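PDB 1W8S: fructose-bisphosphate aldolase class I from Thermoproteus tenax, which is a class I aldolase of the DeoC/LacD family, built as a TIM barrel and crystallised here as a five-chain assembly with bound 1,6-di-O-phosphono-beta-D-fructofuranose. Local coordinates for residues L75-N80 with A94-E99; L104-V109 with F137-V142; Y111-G116 with E125-I130; R15-I20 with E249-G254. The protein carries 2 engineered substitutions. One frame throughout, in Å; residues are numbered along the deposited sequence.

Contact 1: residues L75-N80 with A94-E99; sequences LILKLN and ANCSVE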
loop_
_atom_site.group_PDB
_atom_site.type_symbol
_atom_site.label_atom_id
_atom_site.label_comp_id
_atom_site.label_asym_id
_atom_site.label_seq_id
_atom_site.Cartn_x
_atom_site.Cartn_y
_atom_site.Cartn_z
ATOM N N LEU E 75 -31.978 -1.472 8.549
ATOM C CA LEU E 75 -30.617 -1.237 9.010
ATOM C C LEU E 75 -29.754 -0.684 7.872
ATOM O O LEU E 75 -29.768 -1.225 6.786
ATOM C CB LEU E 75 -30.028 -2.550 9.499
ATOM C CG LEU E 75 -28.519 -2.621 9.692
ATOM C CD1 LEU E 75 -28.081 -1.716 10.811
ATOM C CD2 LEU E 75 -28.111 -4.061 9.958
ATOM N N ILE E 76 -29.020 0.391 8.171
ATOM C CA ILE E 76 -27.945 0.904 7.358
ATOM C C ILE E 76 -26.677 0.509 8.097
ATOM O O ILE E 76 -26.461 0.923 9.241
ATOM C CB ILE E 76 -28.043 2.407 7.210
ATOM C CG1 ILE E 76 -29.400 2.783 6.616
ATOM C CG2 ILE E 76 -26.899 2.940 6.339
ATOM C CD1 ILE E 76 -29.602 4.285 6.404
ATOM N N LEU E 77 -25.881 -0.354 7.474
ATOM C CA LEU E 77 -24.599 -0.803 8.031
ATOM C C LEU E 77 -23.507 0.186 7.630
ATOM O O LEU E 77 -23.175 0.361 6.444
ATOM C CB LEU E 77 -24.295 -2.205 7.568
ATOM C CG LEU E 77 -23.308 -3.103 8.285
ATOM C CD1 LEU E 77 -22.055 -2.396 8.666
ATOM C CD2 LEU E 77 -23.968 -3.655 9.514
ATOM N N LYS E 78 -23.018 0.912 8.633
ATOM C CA LYS E 78 -21.930 1.860 8.506
ATOM C C LYS E 78 -20.627 1.080 8.393
ATOM O O LYS E 78 -20.222 0.417 9.352
ATOM C CB LYS E 78 -21.885 2.719 9.774
ATOM C CG LYS E 78 -20.766 3.749 9.830
ATOM C CD LYS E 78 -20.737 4.555 8.602
ATOM C CE LYS E 78 -19.794 5.766 8.714
ATOM N NZ LYS E 78 -18.652 5.560 9.573
ATOM N N LEU E 79 -20.020 1.096 7.213
ATOM C CA LEU E 79 -18.929 0.162 6.890
ATOM C C LEU E 79 -17.573 0.585 7.428
ATOM O O LEU E 79 -16.761 -0.273 7.745
ATOM C CB LEU E 79 -18.783 -0.077 5.375
ATOM C CG LEU E 79 -20.008 -0.663 4.688
ATOM C CD1 LEU E 79 -19.861 -0.445 3.198
ATOM C CD2 LEU E 79 -20.129 -2.122 4.992
ATOM N N ASN E 80 -17.308 1.886 7.493
ATOM C CA ASN E 80 -16.011 2.351 7.940
ATOM C C ASN E 80 -16.138 2.926 9.333
ATOM O O ASN E 80 -17.189 2.837 9.938
ATOM C CB ASN E 80 -15.266 3.273 6.946
ATOM C CG ASN E 80 -16.052 4.501 6.483
ATOM O OD1 ASN E 80 -17.251 4.632 6.723
ATOM N ND2 ASN E 80 -15.366 5.376 5.743
ATOM N N ALA E 94 -12.806 0.845 5.799
ATOM C CA ALA E 94 -13.827 -0.157 5.989
ATOM C C ALA E 94 -13.374 -1.204 6.964
ATOM O O ALA E 94 -12.240 -1.682 6.897
ATOM C CB ALA E 94 -14.179 -0.820 4.643
ATOM N N ASN E 95 -14.243 -1.542 7.903
ATOM C CA ASN E 95 -14.014 -2.674 8.800
ATOM C C ASN E 95 -14.963 -3.832 8.491
ATOM O O ASN E 95 -15.013 -4.832 9.238
ATOM C CB ASN E 95 -14.166 -2.264 10.275
ATOM C CG ASN E 95 -15.500 -1.689 10.583
ATOM O OD1 ASN E 95 -16.510 -2.393 10.563
ATOM N ND2 ASN E 95 -15.531 -0.397 10.881
ATOM N N CYS E 96 -15.723 -3.680 7.419
ATOM C CA CYS E 96 -16.774 -4.611 6.989
ATOM C C CYS E 96 -16.927 -4.502 5.495
ATOM O O CYS E 96 -16.773 -3.400 4.947
ATOM C CB CYS E 96 -18.099 -4.228 7.646
ATOM S SG CYS E 96 -19.440 -5.439 7.518
ATOM N N SER E 97 -17.273 -5.618 4.846
ATOM C CA SER E 97 -17.587 -5.655 3.413
ATOM C C SER E 97 -19.069 -5.526 3.204
ATOM O O SER E 97 -19.876 -5.771 4.134
ATOM C CB SER E 97 -17.151 -6.966 2.784
ATOM O OG SER E 97 -17.770 -8.086 3.361
ATOM N N VAL E 98 -19.452 -5.163 1.991
ATOM C CA VAL E 98 -20.853 -5.140 1.624
ATOM C C VAL E 98 -21.440 -6.528 1.723
ATOM O O VAL E 98 -22.571 -6.684 2.152
ATOM C CB VAL E 98 -21.019 -4.598 0.195
ATOM C CG1 VAL E 98 -22.424 -4.813 -0.320
ATOM C CG2 VAL E 98 -20.615 -3.122 0.169
ATOM N N GLU E 99 -20.695 -7.553 1.314
ATOM C CA GLU E 99 -21.242 -8.920 1.373
ATOM C C GLU E 99 -21.601 -9.289 2.836
ATOM O O GLU E 99 -22.645 -9.895 3.112
ATOM C CB GLU E 99 -20.251 -9.928 0.766
ATOM C CG GLU E 99 -20.686 -11.377 0.932
ATOM C CD GLU E 99 -19.785 -12.411 0.247
ATOM O OE1 GLU E 99 -19.009 -12.055 -0.643
ATOM O OE2 GLU E 99 -19.943 -13.585 0.585
HETATM O O HOH W 1 -19.003 -1.607 10.597
#

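Contact 2: residues L104-V109 with F137-V142; sequences LGASAV and FDLPLV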
loop_
_atom_site.group_PDB
_atom_site.type_symbol
_atom_site.label_atom_id
_atom_site.label_comp_id
_atom_site.label_asym_id
_atom_site.label_seq_id
_atom_site.Cartn_x
_atom_site.Cartn_y
_atom_site.Cartn_z
ATOM N N LEU E 104 -25.619 -9.577 7.580
ATOM C CA LEU E 104 -25.990 -8.952 8.842
ATOM C C LEU E 104 -27.402 -8.325 8.834
ATOM O O LEU E 104 -27.878 -7.826 9.867
ATOM C CB LEU E 104 -24.903 -7.930 9.227
ATOM C CG LEU E 104 -23.580 -8.537 9.706
ATOM C CD1 LEU E 104 -22.550 -7.482 9.934
ATOM C CD2 LEU E 104 -23.762 -9.368 10.961
ATOM N N GLY E 105 -28.067 -8.374 7.674
ATOM C CA GLY E 105 -29.436 -7.944 7.525
ATOM C C GLY E 105 -29.606 -6.507 7.092
ATOM O O GLY E 105 -30.700 -5.954 7.190
ATOM N N ALA E 106 -28.540 -5.910 6.600
ATOM C CA ALA E 106 -28.567 -4.526 6.125
ATOM C C ALA E 106 -29.476 -4.374 4.925
ATOM O O ALA E 106 -29.508 -5.245 4.079
ATOM C CB ALA E 106 -27.160 -4.072 5.757
ATOM N N SER E 107 -30.208 -3.257 4.869
ATOM C CA SER E 107 -30.961 -2.821 3.688
ATOM C C SER E 107 -30.255 -1.727 2.910
ATOM O O SER E 107 -30.676 -1.362 1.813
ATOM C CB SER E 107 -32.314 -2.242 4.102
ATOM O OG SER E 107 -33.126 -3.247 4.621
ATOM N N ALA E 108 -29.229 -1.152 3.510
ATOM C CA ALA E 108 -28.309 -0.246 2.828
ATOM C C ALA E 108 -26.967 -0.256 3.549
ATOM O O ALA E 108 -26.828 -0.808 4.663
ATOM C CB ALA E 108 -28.867 1.149 2.808
ATOM N N VAL E 109 -25.981 0.350 2.906
ATOM C CA VAL E 109 -24.665 0.541 3.497
ATOM C C VAL E 109 -24.299 2.003 3.495
ATOM O O VAL E 109 -24.721 2.784 2.620
ATOM C CB VAL E 109 -23.545 -0.287 2.820
ATOM C CG1 VAL E 109 -23.731 -1.782 3.115
ATOM C CG2 VAL E 109 -23.471 -0.023 1.330
ATOM N N PHE E 137 -24.684 -6.369 -5.049
ATOM C CA PHE E 137 -25.579 -6.926 -4.020
ATOM C C PHE E 137 -26.922 -6.176 -3.945
ATOM O O PHE E 137 -27.769 -6.532 -3.136
ATOM C CB PHE E 137 -24.862 -6.924 -2.670
ATOM C CG PHE E 137 -23.803 -8.011 -2.549
ATOM C CD1 PHE E 137 -24.176 -9.293 -2.210
ATOM C CD2 PHE E 137 -22.444 -7.759 -2.816
ATOM C CE1 PHE E 137 -23.227 -10.292 -2.105
ATOM C CE2 PHE E 137 -21.490 -8.762 -2.720
ATOM C CZ PHE E 137 -21.883 -10.039 -2.370
ATOM N N ASP E 138 -27.110 -5.179 -4.815
ATOM C CA ASP E 138 -28.339 -4.346 -4.874
ATOM C C ASP E 138 -28.684 -3.770 -3.490
ATOM O O ASP E 138 -29.828 -3.854 -3.048
ATOM C CB ASP E 138 -29.501 -5.193 -5.437
ATOM C CG ASP E 138 -30.568 -4.356 -6.143
ATOM O OD1 ASP E 138 -30.238 -3.490 -6.995
ATOM O OD2 ASP E 138 -31.770 -4.508 -5.891
ATOM N N LEU E 139 -27.680 -3.224 -2.806
ATOM C CA LEU E 139 -27.843 -2.503 -1.541
ATOM C C LEU E 139 -27.536 -1.034 -1.815
ATOM O O LEU E 139 -26.435 -0.744 -2.272
ATOM C CB LEU E 139 -26.840 -3.038 -0.517
ATOM C CG LEU E 139 -27.380 -3.550 0.808
ATOM C CD1 LEU E 139 -28.556 -4.462 0.605
ATOM C CD2 LEU E 139 -26.299 -4.214 1.614
ATOM N N PRO E 140 -28.470 -0.102 -1.561
ATOM C CA PRO E 140 -28.174 1.325 -1.716
ATOM C C PRO E 140 -26.978 1.783 -0.897
ATOM O O PRO E 140 -26.808 1.321 0.197
ATOM C CB PRO E 140 -29.441 2.004 -1.208
ATOM C CG PRO E 140 -30.505 0.977 -1.391
ATOM C CD PRO E 140 -29.857 -0.327 -1.117
ATOM N N LEU E 141 -26.163 2.671 -1.471
ATOM C CA LEU E 141 -25.022 3.276 -0.823
ATOM C C LEU E 141 -25.350 4.670 -0.354
ATOM O O LEU E 141 -25.740 5.518 -1.165
ATOM C CB LEU E 141 -23.868 3.334 -1.818
ATOM C CG LEU E 141 -22.608 4.068 -1.404
ATOM C CD1 LEU E 141 -21.972 3.373 -0.229
ATOM C CD2 LEU E 141 -21.680 4.179 -2.631
ATOM N N VAL E 142 -25.192 4.894 0.948
ATOM C CA VAL E 142 -25.322 6.221 1.554
ATOM C C VAL E 142 -23.916 6.727 1.804
ATOM O O VAL E 142 -23.159 6.101 2.572
ATOM C CB VAL E 142 -26.107 6.192 2.892
ATOM C CG1 VAL E 142 -26.355 7.664 3.402
ATOM C CG2 VAL E 142 -27.374 5.407 2.760
#

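Contact 3: residues Y111-G116 with E125-I130; sequences YTIYPG and EELARI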
loop_
_atom_site.group_PDB
_atom_site.type_symbol
_atom_site.label_atom_id
_atom_site.label_comp_id
_atom_site.label_asym_id
_atom_site.label_seq_id
_atom_site.Cartn_x
_atom_site.Cartn_y
_atom_site.Cartn_z
ATOM N N TYR E 111 -20.953 4.835 4.132
ATOM C CA TYR E 111 -19.509 5.028 4.062
ATOM C C TYR E 111 -19.164 6.518 4.180
ATOM O O TYR E 111 -19.678 7.348 3.419
ATOM C CB TYR E 111 -18.916 4.449 2.768
ATOM C CG TYR E 111 -17.404 4.373 2.744
ATOM C CD1 TYR E 111 -16.744 3.282 3.269
ATOM C CD2 TYR E 111 -16.616 5.398 2.159
ATOM C CE1 TYR E 111 -15.344 3.187 3.218
ATOM C CE2 TYR E 111 -15.252 5.326 2.130
ATOM C CZ TYR E 111 -14.605 4.233 2.676
ATOM O OH TYR E 111 -13.240 4.176 2.614
ATOM N N THR E 112 -18.327 6.837 5.151
ATOM C CA THR E 112 -17.856 8.215 5.351
ATOM C C THR E 112 -16.683 8.576 4.475
ATOM O O THR E 112 -15.716 7.797 4.337
ATOM C CB THR E 112 -17.505 8.431 6.830
ATOM O OG1 THR E 112 -18.697 8.287 7.604
ATOM C CG2 THR E 112 -17.081 9.864 7.077
ATOM N N ILE E 113 -16.756 9.765 3.861
ATOM C CA ILE E 113 -15.608 10.317 3.171
ATOM C C ILE E 113 -15.289 11.681 3.767
ATOM O O ILE E 113 -16.194 12.373 4.250
ATOM C CB ILE E 113 -15.814 10.416 1.662
ATOM C CG1 ILE E 113 -17.041 11.300 1.315
ATOM C CG2 ILE E 113 -15.946 9.041 1.040
ATOM C CD1 ILE E 113 -17.172 11.629 -0.147
ATOM N N TYR E 114 -13.998 12.030 3.754
ATOM C CA TYR E 114 -13.509 13.342 4.213
ATOM C C TYR E 114 -12.767 14.053 3.068
ATOM O O TYR E 114 -11.532 14.082 3.021
ATOM C CB TYR E 114 -12.577 13.225 5.418
ATOM C CG TYR E 114 -13.157 12.478 6.587
ATOM C CD1 TYR E 114 -14.269 12.932 7.245
ATOM C CD2 TYR E 114 -12.567 11.291 7.047
ATOM C CE1 TYR E 114 -14.802 12.219 8.338
ATOM C CE2 TYR E 114 -13.110 10.574 8.129
ATOM C CZ TYR E 114 -14.212 11.047 8.759
ATOM O OH TYR E 114 -14.719 10.360 9.835
ATOM N N PRO E 115 -13.518 14.614 2.138
ATOM C CA PRO E 115 -12.923 15.429 1.078
ATOM C C PRO E 115 -12.019 16.492 1.644
ATOM O O PRO E 115 -12.318 17.088 2.692
ATOM C CB PRO E 115 -14.131 16.026 0.375
ATOM C CG PRO E 115 -15.221 15.091 0.632
ATOM C CD PRO E 115 -14.961 14.515 1.994
ATOM N N GLY E 116 -10.899 16.698 0.982
ATOM C CA GLY E 116 -9.867 17.623 1.433
ATOM C C GLY E 116 -8.759 16.965 2.246
ATOM O O GLY E 116 -7.640 17.467 2.286
ATOM N N GLU E 125 -10.520 5.639 -3.198
ATOM C CA GLU E 125 -10.131 4.318 -3.678
ATOM C C GLU E 125 -10.990 3.162 -3.105
ATOM O O GLU E 125 -11.488 2.276 -3.843
ATOM C CB GLU E 125 -8.641 4.110 -3.395
ATOM C CG GLU E 125 -8.124 2.735 -3.710
ATOM C CD GLU E 125 -6.615 2.600 -3.514
ATOM O OE1 GLU E 125 -5.904 3.626 -3.294
ATOM O OE2 GLU E 125 -6.161 1.429 -3.601
ATOM N N GLU E 126 -11.166 3.158 -1.791
ATOM C CA GLU E 126 -11.983 2.152 -1.137
ATOM C C GLU E 126 -13.455 2.275 -1.488
ATOM O O GLU E 126 -14.143 1.268 -1.793
ATOM C CB GLU E 126 -11.793 2.224 0.361
ATOM C CG GLU E 126 -12.484 1.103 1.093
ATOM C CD GLU E 126 -11.916 0.975 2.487
ATOM O OE1 GLU E 126 -12.163 1.914 3.278
ATOM O OE2 GLU E 126 -11.209 -0.022 2.771
ATOM N N LEU E 127 -13.960 3.500 -1.505
ATOM C CA LEU E 127 -15.330 3.723 -1.885
ATOM C C LEU E 127 -15.633 3.138 -3.260
ATOM O O LEU E 127 -16.721 2.631 -3.496
ATOM C CB LEU E 127 -15.650 5.210 -1.853
ATOM C CG LEU E 127 -17.090 5.606 -2.125
ATOM C CD1 LEU E 127 -18.021 4.831 -1.200
ATOM C CD2 LEU E 127 -17.272 7.087 -1.953
ATOM N N ALA E 128 -14.679 3.187 -4.166
ATOM C CA ALA E 128 -14.877 2.627 -5.497
ATOM C C ALA E 128 -15.204 1.151 -5.422
ATOM O O ALA E 128 -16.052 0.672 -6.162
ATOM C CB ALA E 128 -13.661 2.803 -6.350
ATOM N N ARG E 129 -14.531 0.452 -4.526
ATOM C CA ARG E 129 -14.778 -0.973 -4.368
ATOM C C ARG E 129 -16.112 -1.223 -3.670
ATOM O O ARG E 129 -16.847 -2.177 -4.005
ATOM C CB ARG E 129 -13.625 -1.636 -3.594
ATOM C CG ARG E 129 -12.262 -1.563 -4.337
ATOM C CD ARG E 129 -11.172 -2.466 -3.718
ATOM N NE ARG E 129 -10.628 -1.875 -2.494
ATOM C CZ ARG E 129 -9.587 -1.035 -2.424
ATOM N NH1 ARG E 129 -8.932 -0.662 -3.522
ATOM N NH2 ARG E 129 -9.196 -0.553 -1.232
ATOM N N ILE E 130 -16.430 -0.385 -2.697
ATOM C CA ILE E 130 -17.663 -0.513 -1.956
ATOM C C ILE E 130 -18.880 -0.199 -2.868
ATOM O O ILE E 130 -19.867 -0.940 -2.881
ATOM C CB ILE E 130 -17.611 0.371 -0.743
ATOM C CG1 ILE E 130 -16.681 -0.253 0.323
ATOM C CG2 ILE E 130 -19.002 0.645 -0.225
ATOM C CD1 ILE E 130 -16.270 0.735 1.256
#

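Contact 4: residues R15-I20 with E249-G254; sequences RGKSII and ELVYGG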
loop_
_atom_site.group_PDB
_atom_site.type_symbol
_atom_site.label_atom_id
_atom_site.label_comp_id
_atom_site.label_asym_id
_atom_site.label_seq_id
_atom_site.Cartn_x
_atom_site.Cartn_y
_atom_site.Cartn_z
ATOM N N ARG E 15 -42.942 7.350 3.763
ATOM C CA ARG E 15 -43.881 8.446 3.992
ATOM C C ARG E 15 -43.486 9.715 3.243
ATOM O O ARG E 15 -44.165 10.737 3.353
ATOM C CB ARG E 15 -44.067 8.716 5.495
ATOM C CG ARG E 15 -44.894 7.657 6.196
ATOM C CD ARG E 15 -44.583 7.495 7.669
ATOM N NE ARG E 15 -43.207 7.064 7.898
ATOM C CZ ARG E 15 -42.711 6.753 9.092
ATOM N NH1 ARG E 15 -41.459 6.351 9.199
ATOM N NH2 ARG E 15 -43.478 6.822 10.174
ATOM N N GLY E 16 -42.404 9.645 2.469
ATOM C CA GLY E 16 -41.991 10.730 1.599
ATOM C C GLY E 16 -40.813 11.535 2.123
ATOM O O GLY E 16 -40.231 12.310 1.364
ATOM N N LYS E 17 -40.536 11.374 3.430
ATOM C CA LYS E 17 -39.431 11.994 4.147
ATOM C C LYS E 17 -38.879 10.897 5.057
ATOM O O LYS E 17 -39.567 9.896 5.300
ATOM C CB LYS E 17 -39.908 13.181 5.009
ATOM C CG LYS E 17 -40.455 14.406 4.261
ATOM C CD LYS E 17 -39.489 14.933 3.208
ATOM C CE LYS E 17 -40.133 15.971 2.281
ATOM N NZ LYS E 17 -39.034 16.617 1.499
ATOM N N SER E 18 -37.680 11.098 5.593
ATOM C CA SER E 18 -36.997 10.047 6.324
ATOM C C SER E 18 -36.373 10.558 7.628
ATOM O O SER E 18 -35.858 11.671 7.687
ATOM C CB SER E 18 -35.927 9.425 5.408
ATOM O OG SER E 18 -35.159 8.400 6.058
ATOM N N ILE E 19 -36.480 9.757 8.684
ATOM C CA ILE E 19 -35.700 9.960 9.889
ATOM C C ILE E 19 -34.951 8.668 10.146
ATOM O O ILE E 19 -35.558 7.618 10.265
ATOM C CB ILE E 19 -36.561 10.285 11.121
ATOM C CG1 ILE E 19 -37.431 11.516 10.881
ATOM C CG2 ILE E 19 -35.648 10.495 12.324
ATOM C CD1 ILE E 19 -38.321 11.876 12.038
ATOM N N ILE E 20 -33.636 8.781 10.246
ATOM C CA ILE E 20 -32.763 7.644 10.505
ATOM C C ILE E 20 -32.112 7.888 11.837
ATOM O O ILE E 20 -31.604 8.963 12.061
ATOM C CB ILE E 20 -31.673 7.554 9.424
ATOM C CG1 ILE E 20 -32.281 7.359 8.039
ATOM C CG2 ILE E 20 -30.742 6.412 9.730
ATOM C CD1 ILE E 20 -33.105 6.171 7.943
ATOM N N GLU E 249 -43.528 13.938 13.801
ATOM C CA GLU E 249 -44.641 14.754 13.327
ATOM C C GLU E 249 -44.169 15.923 12.455
ATOM O O GLU E 249 -44.837 16.273 11.484
ATOM C CB GLU E 249 -45.490 15.315 14.439
ATOM C CG GLU E 249 -46.546 16.255 13.827
ATOM C CD GLU E 249 -47.802 16.396 14.612
ATOM O OE1 GLU E 249 -47.740 16.197 15.852
ATOM O OE2 GLU E 249 -48.842 16.731 13.962
ATOM N N LEU E 250 -43.043 16.540 12.808
ATOM C CA LEU E 250 -42.510 17.621 11.989
ATOM C C LEU E 250 -42.085 17.112 10.618
ATOM O O LEU E 250 -42.378 17.743 9.609
ATOM C CB LEU E 250 -41.325 18.304 12.672
ATOM C CG LEU E 250 -40.682 19.422 11.853
ATOM C CD1 LEU E 250 -41.598 20.628 11.719
ATOM C CD2 LEU E 250 -39.372 19.836 12.501
ATOM N N VAL E 251 -41.404 15.971 10.584
ATOM C CA VAL E 251 -40.789 15.489 9.346
ATOM C C VAL E 251 -41.826 14.790 8.471
ATOM O O VAL E 251 -41.919 15.074 7.278
ATOM C CB VAL E 251 -39.554 14.567 9.635
ATOM C CG1 VAL E 251 -39.037 13.851 8.362
ATOM C CG2 VAL E 251 -38.429 15.365 10.259
ATOM N N TYR E 252 -42.612 13.893 9.058
ATOM C CA TYR E 252 -43.598 13.129 8.278
ATOM C C TYR E 252 -44.898 13.919 8.086
ATOM O O TYR E 252 -45.626 13.712 7.114
ATOM C CB TYR E 252 -43.933 11.811 8.968
ATOM C CG TYR E 252 -42.705 10.956 9.273
ATOM C CD1 TYR E 252 -41.725 10.714 8.314
ATOM C CD2 TYR E 252 -42.557 10.356 10.524
ATOM C CE1 TYR E 252 -40.627 9.955 8.602
ATOM C CE2 TYR E 252 -41.471 9.578 10.819
ATOM C CZ TYR E 252 -40.502 9.385 9.861
ATOM O OH TYR E 252 -39.417 8.613 10.183
ATOM N N GLY E 253 -45.187 14.808 9.018
ATOM C CA GLY E 253 -46.427 15.575 8.979
ATOM C C GLY E 253 -46.385 16.765 8.051
ATOM O O GLY E 253 -47.408 17.170 7.515
ATOM N N GLY E 254 -45.203 17.338 7.868
ATOM C CA GLY E 254 -45.050 18.488 6.993
ATOM C C GLY E 254 -45.508 19.776 7.652
ATOM O O GLY E 254 -46.130 20.619 6.991
#

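Contact 1: residues L75-N80 with A94-E99
L79 packs against C96 and V98 at the C-terminal end of barrel strand 75-81, where the chain of this TIM barrel, after a long connection, comes back past the strand end to start helix 98-103. The tight part centres on L79. Its CG lies anti to the carbonyl carbon (chi1 -60°), and from there the two methyls separate: CD2 reaches C96 CB at 3.9 Å, while CD1 meets V98 CG2 at 4.1 Å. The backbone fixes the same spot, because N95 N donates to L79 O over 2.8 Å (N-H...O angle 164°). A94 CA adds a CA-H...O contact to that oxygen. Packing thins away from this centre. L77 CD1 only grazes C96 SG at 4.2 Å, and N80 offers little more than CB, 3.6 Å from A94 N; its amide nitrogen turns to T112 O and S92 O. The partly exposed A94 and S97 mark the loose side, which L171 and R132 of a neighbouring subunit partly cover. S97 is the N-cap of helix 98-103, its OG also bonding E100 OE1. A single water bridges two buried residues, 2.7 Å from K78 O and 2.6 Å from N95 OD1.

Contact 2: residues L104-V109 with F137-V142
The chi1 of V109 (-69°) sets CG1 anti to the carbonyl carbon and leaves CG2 between the backbone N and that carbon, so its two methyls face different partners on 137-142. CG1 meets L139 CD2 at 3.8 Å, the two side chains crossing at about a right angle. CG2 faces L141 CD1 at 4.0 Å. L139 itself holds chi1 at -124°, well away from a staggered value, with its CG beside A108 CA. L139 CD1 reaches A106 O at 3.7 Å and L139 CD2 approaches A106 CB, so one leucine spans both A106 in the turn after helix 98-103 and V109 in strand 108-113. P140 packs more closely still: its CD comes to 3.2 Å from S107 O, and its own carbonyl oxygen lies 3.3 Å from A108 CB. Two backbone hydrogen bonds then set the register. V109 N donates to P140 O over 3.0 Å, and V142 N donates to V109 O over 2.7 Å with an N-H...O angle of 175°. Because both bonds of V109 go to the residues flanking L141, the V109-L141 pair is a parallel bridge. Helix 98-103 covers the apolar side, with V102 on L139 and A101 on V109. Parallel pairing of strands 108-113 and 141-145 across the intervening helix 120-137 is the signature of a beta-alpha-beta unit, the repeating element of the TIM barrel.

Contact 3: residues Y111-G116 with E125-I130
Strand 108-113 and helix 120-137 form the first half of a beta-alpha-beta unit of the TIM barrel, and Y111 points into their interface. The axes of 111-113 and 125-130 run nearly antiparallel, at 154°, as expected for a helix returning along the strand it follows. Y111 CB points toward the helix, and CG lies anti to the backbone N (chi1 -169°). Its OH donates to E126 OE1 at 2.6 Å. The acceptor sits at the ring edge and uses its anti lone pair, with carboxylate and ring planes 90° apart. E126 OE1 also accepts from A94 N, so this oxygen is gripped twice. I130 CD1 approaches the CD1-CE1 bond of Y111 obliquely, 3.3 Å from Y111 CE1, a tight approach. L127 CD1 lies at 3.7 Å from Y111 CD2, while its other methyl, CD2, touches I113 CG2 at 3.8 Å. One leucine thus serves two residues on the same side of the strand. Around this layer, L127 also packs on L141 of strand 141-145 and I130 on L79 of strand 75-81, so helix 120-137 lies across three adjacent strands; its outer residues E125 and A128 pack on V93 and A94 of a neighbouring subunit.

Contact 4: residues R15-I20 with E249-G254
Strand 18-20 and helix 249-253 run roughly antiparallel, their axes at 142° and 8.7 Å apart at closest approach, with the CA atoms of K17 and Y252 nearest each other. Y252 occupies the junction, held on several sides. The guanidinium of R15 stacks flat over one ring face, its plane turned only 18° from the ring and its CZ 3.6 Å from the ring centroid, which also makes the pair a cation-pi contact. A bend at chi3 of R15 (-62°) brings R15 NE over Y252 CD1 and CE1, and R15 NH1 lies 3.2 Å from Y252 CZ. D56 takes a salt bridge from R15 NH1 and a hydrogen bond from the Y252 hydroxyl group, tying the stacked groups to one acid. At the ring edge, K17 O lies 3.5 Å from Y252 CE1. I19 CB approaches Y252 OH at 3.4 Å from the strand side. V251 fills the neighbouring position, its CG1 lying 3.8 Å from I19 CG1 and 3.5 Å from K17 CB. K17 then bends away, and its NZ bonds A225 O. I19 is buried and also rests on I228 of strand 227-230, whereas R15, K17 and Y252 are partly exposed. The last helix, 240-253, thus covers the seam where strands 18-22 and 227-230 pair to close the TIM barrel.

Contacts 1, 2 and 3 occupy one sector of the barrel, whereas contact 4 lies at the seam where the first and last strands pair; contacts 1 and 4 have centres about 26 Å apart. Contacts 2 and 3 share strand 108-113 and are both buried, but contact 2 joins strand to strand through backbone bonds, while contact 3 joins strand to helix through side chains and one tyrosine-carboxylate bond. Contact 1 is also buried and relies on a single backbone bond plus leucine packing; it touches both neighbours, through L77 N to A108 O at 3.0 Å and A94 N to E126 OE1 at 2.8 Å. Contact 4, only partly buried, uses a cation-pi stack of arginine on tyrosine beside aliphatic packing.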